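(R)-S-adenosyl-L-methionine hydrolase (Thermus thermophilus, PDB 2CW5) hydrolyses S-adenosyl-L-methionine to adenosine and L-methionine, working as a homotrimer without chlorinase or fluorinase activity. Local coordinates at residues Y5-F10 with V65-D70; T87-D92 with D136-A141. One frame throughout, in Å; residues are numbered along the deposited sequence.

Contact 1: Y5-F10 with V65-D70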
ATOM      1  N   TYR C   5     -10.991   7.378 -10.133  1.00 20.67           N
ATOM      2  CA  TYR C   5     -10.880   6.930  -8.748  1.00 19.93           C
ATOM      3  C   TYR C   5     -10.843   5.411  -8.815  1.00 21.20           C
ATOM      4  O   TYR C   5     -11.700   4.781  -9.443  1.00 22.08           O
ATOM      5  CB  TYR C   5     -12.061   7.453  -7.935  1.00 19.18           C
ATOM      6  CG  TYR C   5     -11.904   8.933  -7.633  1.00 21.63           C
ATOM      7  CD1 TYR C   5     -11.227   9.362  -6.488  1.00 21.02           C
ATOM      8  CD2 TYR C   5     -12.354   9.901  -8.533  1.00 22.30           C
ATOM      9  CE1 TYR C   5     -10.997  10.722  -6.248  1.00 25.23           C
ATOM     10  CE2 TYR C   5     -12.128  11.268  -8.303  1.00 26.53           C
ATOM     11  CZ  TYR C   5     -11.448  11.666  -7.160  1.00 26.20           C
ATOM     12  OH  TYR C   5     -11.209  13.004  -6.933  1.00 30.16           O
ATOM     13  N   PHE C   6      -9.848   4.838  -8.147  1.00 21.12           N
ATOM     14  CA  PHE C   6      -9.589   3.403  -8.191  1.00 19.43           C
ATOM     15  C   PHE C   6      -9.710   2.637  -6.866  1.00 19.99           C
ATOM     16  O   PHE C   6      -9.082   2.987  -5.859  1.00 18.26           O
ATOM     17  CB  PHE C   6      -8.183   3.249  -8.809  1.00 17.52           C
ATOM     18  CG  PHE C   6      -7.765   1.840  -9.113  1.00 18.78           C
ATOM     19  CD1 PHE C   6      -8.697   0.814  -9.244  1.00 18.49           C
ATOM     20  CD2 PHE C   6      -6.409   1.547  -9.290  1.00 19.52           C
ATOM     21  CE1 PHE C   6      -8.285  -0.486  -9.543  1.00 17.03           C
ATOM     22  CE2 PHE C   6      -5.984   0.251  -9.589  1.00 17.63           C
ATOM     23  CZ  PHE C   6      -6.924  -0.768  -9.715  1.00 17.50           C
ATOM     24  N   LEU C   7     -10.538   1.596  -6.876  1.00 17.09           N
ATOM     25  CA  LEU C   7     -10.717   0.747  -5.708  1.00 18.07           C
ATOM     26  C   LEU C   7     -10.541  -0.706  -6.132  1.00 18.69           C
ATOM     27  O   LEU C   7     -10.935  -1.089  -7.230  1.00 17.65           O
ATOM     28  CB  LEU C   7     -12.113   0.936  -5.096  1.00 17.99           C
ATOM     29  CG  LEU C   7     -12.431   0.067  -3.868  1.00 21.11           C
ATOM     30  CD1 LEU C   7     -13.377   0.818  -2.926  1.00 20.78           C
ATOM     31  CD2 LEU C   7     -13.045  -1.265  -4.313  1.00 22.17           C
ATOM     32  N   SER C   8      -9.929  -1.513  -5.274  1.00 18.44           N
ATOM     33  CA  SER C   8      -9.755  -2.922  -5.602  1.00 19.30           C
ATOM     34  C   SER C   8      -9.462  -3.721  -4.349  1.00 19.98           C
ATOM     35  O   SER C   8      -9.348  -3.163  -3.260  1.00 18.70           O
ATOM     36  CB  SER C   8      -8.587  -3.111  -6.570  1.00 21.13           C
ATOM     37  OG  SER C   8      -7.351  -3.074  -5.871  1.00 21.13           O
ATOM     38  N   ASP C   9      -9.356  -5.037  -4.514  1.00 19.01           N
ATOM     39  CA  ASP C   9      -9.001  -5.917  -3.410  1.00 20.56           C
ATOM     40  C   ASP C   9      -7.675  -6.581  -3.799  1.00 20.54           C
ATOM     41  O   ASP C   9      -7.352  -7.663  -3.315  1.00 21.60           O
ATOM     42  CB  ASP C   9     -10.079  -6.984  -3.189  1.00 22.32           C
ATOM     43  CG  ASP C   9     -10.222  -7.936  -4.372  1.00 23.45           C
ATOM     44  OD1 ASP C   9      -9.659  -7.648  -5.447  1.00 23.74           O
ATOM     45  OD2 ASP C   9     -10.906  -8.974  -4.224  1.00 28.12           O
ATOM     46  N   PHE C  10      -6.916  -5.920  -4.674  1.00 20.02           N
ATOM     47  CA  PHE C  10      -5.638  -6.454  -5.153  1.00 22.30           C
ATOM     48  C   PHE C  10      -4.570  -6.612  -4.073  1.00 22.24           C
ATOM     49  O   PHE C  10      -3.643  -7.396  -4.237  1.00 21.11           O
ATOM     50  CB  PHE C  10      -5.065  -5.594  -6.291  1.00 21.89           C
ATOM     51  CG  PHE C  10      -5.892  -5.601  -7.551  1.00 25.54           C
ATOM     52  CD1 PHE C  10      -6.879  -6.560  -7.759  1.00 27.34           C
ATOM     53  CD2 PHE C  10      -5.662  -4.653  -8.545  1.00 25.93           C
ATOM     54  CE1 PHE C  10      -7.625  -6.578  -8.942  1.00 27.68           C
ATOM     55  CE2 PHE C  10      -6.401  -4.663  -9.730  1.00 27.05           C
ATOM     56  CZ  PHE C  10      -7.382  -5.627  -9.928  1.00 28.54           C
ATOM     57  N   VAL C  65     -15.327   5.959 -11.694  1.00 18.68           N
ATOM     58  CA  VAL C  65     -15.062   5.108 -10.542  1.00 18.62           C
ATOM     59  C   VAL C  65     -14.754   3.696 -11.018  1.00 19.24           C
ATOM     60  O   VAL C  65     -15.653   2.957 -11.429  1.00 18.21           O
ATOM     61  CB  VAL C  65     -16.278   5.050  -9.587  1.00 21.15           C
ATOM     62  CG1 VAL C  65     -15.932   4.213  -8.351  1.00 22.87           C
ATOM     63  CG2 VAL C  65     -16.693   6.455  -9.184  1.00 21.07           C
ATOM     64  N   LEU C  66     -13.470   3.351 -10.986  1.00 18.28           N
ATOM     65  CA  LEU C  66     -12.989   2.040 -11.388  1.00 18.92           C
ATOM     66  C   LEU C  66     -12.877   1.194 -10.125  1.00 19.72           C
ATOM     67  O   LEU C  66     -12.106   1.512  -9.220  1.00 18.10           O
ATOM     68  CB  LEU C  66     -11.618   2.177 -12.061  1.00 18.55           C
ATOM     69  CG  LEU C  66     -10.843   0.901 -12.402  1.00 21.79           C
ATOM     70  CD1 LEU C  66     -11.667   0.038 -13.340  1.00 20.95           C
ATOM     71  CD2 LEU C  66      -9.515   1.270 -13.050  1.00 22.06           C
ATOM     72  N   ALA C  67     -13.660   0.125 -10.056  1.00 17.88           N
ATOM     73  CA  ALA C  67     -13.633  -0.733  -8.879  1.00 20.29           C
ATOM     74  C   ALA C  67     -13.556  -2.187  -9.302  1.00 21.81           C
ATOM     75  O   ALA C  67     -14.454  -2.693  -9.972  1.00 22.78           O
ATOM     76  CB  ALA C  67     -14.876  -0.493  -8.026  1.00 19.32           C
ATOM     77  N   VAL C  68     -12.477  -2.859  -8.910  1.00 22.91           N
ATOM     78  CA  VAL C  68     -12.288  -4.257  -9.280  1.00 23.29           C
ATOM     79  C   VAL C  68     -12.192  -5.175  -8.068  1.00 24.02           C
ATOM     80  O   VAL C  68     -11.172  -5.197  -7.374  1.00 21.65           O
ATOM     81  CB  VAL C  68     -11.018  -4.434 -10.135  1.00 23.52           C
ATOM     82  CG1 VAL C  68     -10.884  -5.896 -10.573  1.00 25.78           C
ATOM     83  CG2 VAL C  68     -11.077  -3.517 -11.351  1.00 23.80           C
ATOM     84  N   VAL C  69     -13.270  -5.919  -7.824  1.00 23.79           N
ATOM     85  CA  VAL C  69     -13.360  -6.872  -6.716  1.00 27.94           C
ATOM     86  C   VAL C  69     -14.276  -8.012  -7.167  1.00 31.64           C
ATOM     87  O   VAL C  69     -15.408  -7.767  -7.574  1.00 29.19           O
ATOM     88  CB  VAL C  69     -13.993  -6.240  -5.446  1.00 25.81           C
ATOM     89  CG1 VAL C  69     -14.057  -7.276  -4.326  1.00 26.01           C
ATOM     90  CG2 VAL C  69     -13.190  -5.020  -4.997  1.00 24.45           C
ATOM     91  N   ASP C  70     -13.798  -9.251  -7.096  1.00 37.89           N
ATOM     92  CA  ASP C  70     -14.618 -10.393  -7.511  1.00 43.56           C
ATOM     93  C   ASP C  70     -14.612 -11.505  -6.474  1.00 46.23           C
ATOM     94  O   ASP C  70     -15.710 -11.927  -6.041  1.00 48.07           O
ATOM     95  CB  ASP C  70     -14.125 -10.954  -8.844  1.00 47.01           C
ATOM     96  CG  ASP C  70     -14.210  -9.948  -9.967  1.00 51.00           C
ATOM     97  OD1 ASP C  70     -13.553  -8.890  -9.866  1.00 54.25           O
ATOM     98  OD2 ASP C  70     -14.933 -10.214 -10.952  1.00 53.70           O
TER
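Leu-66 N donates to Tyr-5 O at 2.7 Å, the shortest rung of a parallel ladder. Leu-66 O then takes Leu-7 N, and Leu-7 O takes Val-68 N at 2.9 Å. A last, weak bond from Asp-9 N to Val-68 O marks where the strands part. On one face Phe-6 and Leu-66 run side by side: Leu-66 CD2 sits over the Phe-6 ring, 4.3 Å from its centroid, under helix 16-24. On that face Phe-10 CZ meets Val-68 CG1 at 3.6 Å, while Ser-8 CB lies over the centre of the Phe-10 ring. Ser-8 OG accepts Phe-10 N in an ST turn and also bonds His-38 ND1. On the face packed by helix 45-55, Leu-7 CD2 touches Val-69 CG2 at 3.8 Å. With chi1 at 64°, Asp-9 CG stands between the backbone N and the carbonyl carbon, 3.9 Å from Val-69 CG1; Asp-9 OD2 bonds Gln-43 N. Asp-9 and Asp-70, adenosine-binding by similarity, thus follow the C-terminal ends of adjacent parallel strands, the edge where alpha/beta folds commonly build their active sites.

Contact 2: T87-D92 with D136-A141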
ATOM      1  N   THR C  87     -19.484   7.920 -13.232  1.00 21.15           N
ATOM      2  CA  THR C  87     -19.371   6.789 -14.140  1.00 22.69           C
ATOM      3  C   THR C  87     -18.734   5.633 -13.389  1.00 23.05           C
ATOM      4  O   THR C  87     -17.801   5.828 -12.609  1.00 23.99           O
ATOM      5  CB  THR C  87     -18.535   7.176 -15.367  1.00 24.01           C
ATOM      6  OG1 THR C  87     -19.231   8.203 -16.090  1.00 21.71           O
ATOM      7  CG2 THR C  87     -18.308   5.966 -16.285  1.00 23.93           C
ATOM      8  N   TYR C  88     -19.244   4.431 -13.619  1.00 20.80           N
ATOM      9  CA  TYR C  88     -18.743   3.256 -12.918  1.00 21.57           C
ATOM     10  C   TYR C  88     -18.200   2.217 -13.879  1.00 20.18           C
ATOM     11  O   TYR C  88     -18.790   1.965 -14.927  1.00 20.07           O
ATOM     12  CB  TYR C  88     -19.873   2.648 -12.083  1.00 20.22           C
ATOM     13  CG  TYR C  88     -20.566   3.662 -11.198  1.00 22.55           C
ATOM     14  CD1 TYR C  88     -20.034   4.014  -9.962  1.00 23.98           C
ATOM     15  CD2 TYR C  88     -21.722   4.315 -11.629  1.00 22.18           C
ATOM     16  CE1 TYR C  88     -20.631   4.998  -9.172  1.00 23.15           C
ATOM     17  CE2 TYR C  88     -22.326   5.301 -10.855  1.00 23.16           C
ATOM     18  CZ  TYR C  88     -21.774   5.640  -9.627  1.00 24.88           C
ATOM     19  OH  TYR C  88     -22.341   6.645  -8.869  1.00 22.59           O
ATOM     20  N   VAL C  89     -17.067   1.627 -13.517  1.00 19.53           N
ATOM     21  CA  VAL C  89     -16.438   0.601 -14.338  1.00 20.68           C
ATOM     22  C   VAL C  89     -16.005  -0.531 -13.421  1.00 21.18           C
ATOM     23  O   VAL C  89     -15.196  -0.338 -12.517  1.00 19.52           O
ATOM     24  CB  VAL C  89     -15.206   1.151 -15.080  1.00 20.18           C
ATOM     25  CG1 VAL C  89     -14.522   0.033 -15.873  1.00 20.53           C
ATOM     26  CG2 VAL C  89     -15.623   2.283 -15.997  1.00 20.53           C
ATOM     27  N   GLY C  90     -16.561  -1.714 -13.648  1.00 21.39           N
ATOM     28  CA  GLY C  90     -16.212  -2.845 -12.819  1.00 20.91           C
ATOM     29  C   GLY C  90     -17.111  -4.030 -13.102  1.00 21.13           C
ATOM     30  O   GLY C  90     -17.913  -3.991 -14.034  1.00 19.44           O
ATOM     31  N   PRO C  91     -16.986  -5.107 -12.316  1.00 21.74           N
ATOM     32  CA  PRO C  91     -17.786  -6.326 -12.471  1.00 23.59           C
ATOM     33  C   PRO C  91     -19.254  -6.130 -12.114  1.00 22.90           C
ATOM     34  O   PRO C  91     -19.593  -5.399 -11.183  1.00 21.71           O
ATOM     35  CB  PRO C  91     -17.094  -7.310 -11.536  1.00 24.54           C
ATOM     36  CG  PRO C  91     -16.610  -6.406 -10.429  1.00 21.93           C
ATOM     37  CD  PRO C  91     -16.022  -5.253 -11.212  1.00 21.34           C
ATOM     38  N   ASP C  92     -20.121  -6.781 -12.880  1.00 23.62           N
ATOM     39  CA  ASP C  92     -21.559  -6.703 -12.661  1.00 24.55           C
ATOM     40  C   ASP C  92     -21.915  -7.767 -11.628  1.00 24.26           C
ATOM     41  O   ASP C  92     -22.546  -8.780 -11.941  1.00 24.79           O
ATOM     42  CB  ASP C  92     -22.294  -6.956 -13.983  1.00 25.03           C
ATOM     43  CG  ASP C  92     -23.791  -6.718 -13.885  1.00 27.75           C
ATOM     44  OD1 ASP C  92     -24.232  -5.960 -12.996  1.00 25.82           O
ATOM     45  OD2 ASP C  92     -24.530  -7.282 -14.720  1.00 27.93           O
ATOM     46  N   ASP C 136      -6.540  -6.053 -18.559  1.00 21.69           N
ATOM     47  CA  ASP C 136      -6.966  -6.212 -19.942  1.00 23.20           C
ATOM     48  C   ASP C 136      -8.360  -5.750 -20.357  1.00 23.86           C
ATOM     49  O   ASP C 136      -8.598  -5.559 -21.545  1.00 24.54           O
ATOM     50  CB  ASP C 136      -6.760  -7.671 -20.362  1.00 24.65           C
ATOM     51  CG  ASP C 136      -5.331  -8.139 -20.138  1.00 25.85           C
ATOM     52  OD1 ASP C 136      -4.398  -7.373 -20.452  1.00 28.57           O
ATOM     53  OD2 ASP C 136      -5.137  -9.271 -19.653  1.00 28.46           O
ATOM     54  N   VAL C 137      -9.266  -5.561 -19.398  1.00 23.35           N
ATOM     55  CA  VAL C 137     -10.625  -5.122 -19.713  1.00 23.36           C
ATOM     56  C   VAL C 137     -11.050  -3.817 -19.031  1.00 23.69           C
ATOM     57  O   VAL C 137     -11.430  -2.851 -19.697  1.00 25.13           O
ATOM     58  CB  VAL C 137     -11.663  -6.227 -19.348  1.00 25.23           C
ATOM     59  CG1 VAL C 137     -13.088  -5.725 -19.622  1.00 25.38           C
ATOM     60  CG2 VAL C 137     -11.391  -7.489 -20.164  1.00 25.32           C
ATOM     61  N   PHE C 138     -10.982  -3.779 -17.703  1.00 22.65           N
ATOM     62  CA  PHE C 138     -11.406  -2.585 -16.974  1.00 23.11           C
ATOM     63  C   PHE C 138     -10.537  -1.337 -17.165  1.00 22.64           C
ATOM     64  O   PHE C 138     -11.065  -0.242 -17.371  1.00 23.15           O
ATOM     65  CB  PHE C 138     -11.547  -2.916 -15.485  1.00 22.38           C
ATOM     66  CG  PHE C 138     -12.595  -3.959 -15.200  1.00 21.52           C
ATOM     67  CD1 PHE C 138     -13.925  -3.747 -15.565  1.00 22.75           C
ATOM     68  CD2 PHE C 138     -12.254  -5.161 -14.586  1.00 21.65           C
ATOM     69  CE1 PHE C 138     -14.901  -4.722 -15.320  1.00 22.65           C
ATOM     70  CE2 PHE C 138     -13.220  -6.141 -14.335  1.00 23.83           C
ATOM     71  CZ  PHE C 138     -14.549  -5.918 -14.706  1.00 22.06           C
ATOM     72  N   ALA C 139      -9.215  -1.493 -17.113  1.00 22.94           N
ATOM     73  CA  ALA C 139      -8.318  -0.347 -17.278  1.00 20.43           C
ATOM     74  C   ALA C 139      -8.506   0.366 -18.616  1.00 21.72           C
ATOM     75  O   ALA C 139      -8.622   1.594 -18.660  1.00 20.91           O
ATOM     76  CB  ALA C 139      -6.856  -0.780 -17.114  1.00 21.12           C
ATOM     77  N   PRO C 140      -8.525  -0.388 -19.730  1.00 20.95           N
ATOM     78  CA  PRO C 140      -8.707   0.279 -21.022  1.00 22.05           C
ATOM     79  C   PRO C 140     -10.064   0.977 -21.124  1.00 22.61           C
ATOM     80  O   PRO C 140     -10.193   2.014 -21.774  1.00 21.75           O
ATOM     81  CB  PRO C 140      -8.540  -0.861 -22.032  1.00 22.74           C
ATOM     82  CG  PRO C 140      -8.942  -2.085 -21.253  1.00 25.51           C
ATOM     83  CD  PRO C 140      -8.313  -1.837 -19.906  1.00 22.74           C
ATOM     84  N   ALA C 141     -11.064   0.410 -20.460  1.00 20.69           N
ATOM     85  CA  ALA C 141     -12.408   0.975 -20.463  1.00 21.63           C
ATOM     86  C   ALA C 141     -12.408   2.295 -19.694  1.00 21.84           C
ATOM     87  O   ALA C 141     -12.971   3.301 -20.144  1.00 20.58           O
ATOM     88  CB  ALA C 141     -13.381  -0.009 -19.823  1.00 20.06           C
TER
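Strand 87-89 reaches a corner at Gly-90, the residue whose backbone comes nearest to that of Phe-138 on helix 136-141, where a wider pi-type turn at 136-138 is followed by a kink at Pro-140. Phe-138 carries the contact, its ring lying against the backbone of the corner. Phe-138 CE1 comes to 3.2 Å from Gly-90 C, a tight approach, and Phe-138 CZ to 3.5 Å from Pro-91 N; both backbone atoms meet the ring obliquely. Pro-91 CD touches Phe-138 CZ at 3.8 Å, the two side chains crossing at about a right angle. On the strand side, Val-89 and Phe-138 lie alongside each other, pointing opposite ways. Val-89 CG1, anti to its backbone N (chi1 177°), meets Phe-138 CD1 at the ring edge, near the ring plane, and reaches Ala-141 CB at 4.1 Å. Leu-66 and Val-68 of the neighbouring strand, Ala-79 and His-133 also pack on Phe-138. An alanine here would probably open a gap against the Gly-90 to Pro-91 corner and leave Pro-91 CD without its aromatic partner. The side chains meet through carbon alone and the ring also rests on the peptide of the corner, with no hydrogen bond between the two segments, so the fit rests on shape: a buried aromatic ring wedges the helix, which also carries His-133, important for activity by similarity, against the corner that places Pro-91 beside Asp-70.

In the fold
Contact 1 closes before contact 2 opens, so the two come in series along the chain, both within the N-terminal domain, with centres about 9 Å apart. They share one mixed sheet, in which strand 64-68 lies between strands 4-8 and 87-89. Val-65 joins them, its N and O probably bonding Thr-87 O and Val-89 N, and Pro-91 packs against the carbonyl oxygens of Ala-67 and Val-69. Contact 2 then ties the sheet to helix 133-147. By similarity Asp-9 and Asp-70 bind adenosine, and Asp-70 and His-133 are important for activity; the two contacts probably set the strand ends leading to Asp-9 and Asp-70 and the helix bearing His-133 in fixed relation.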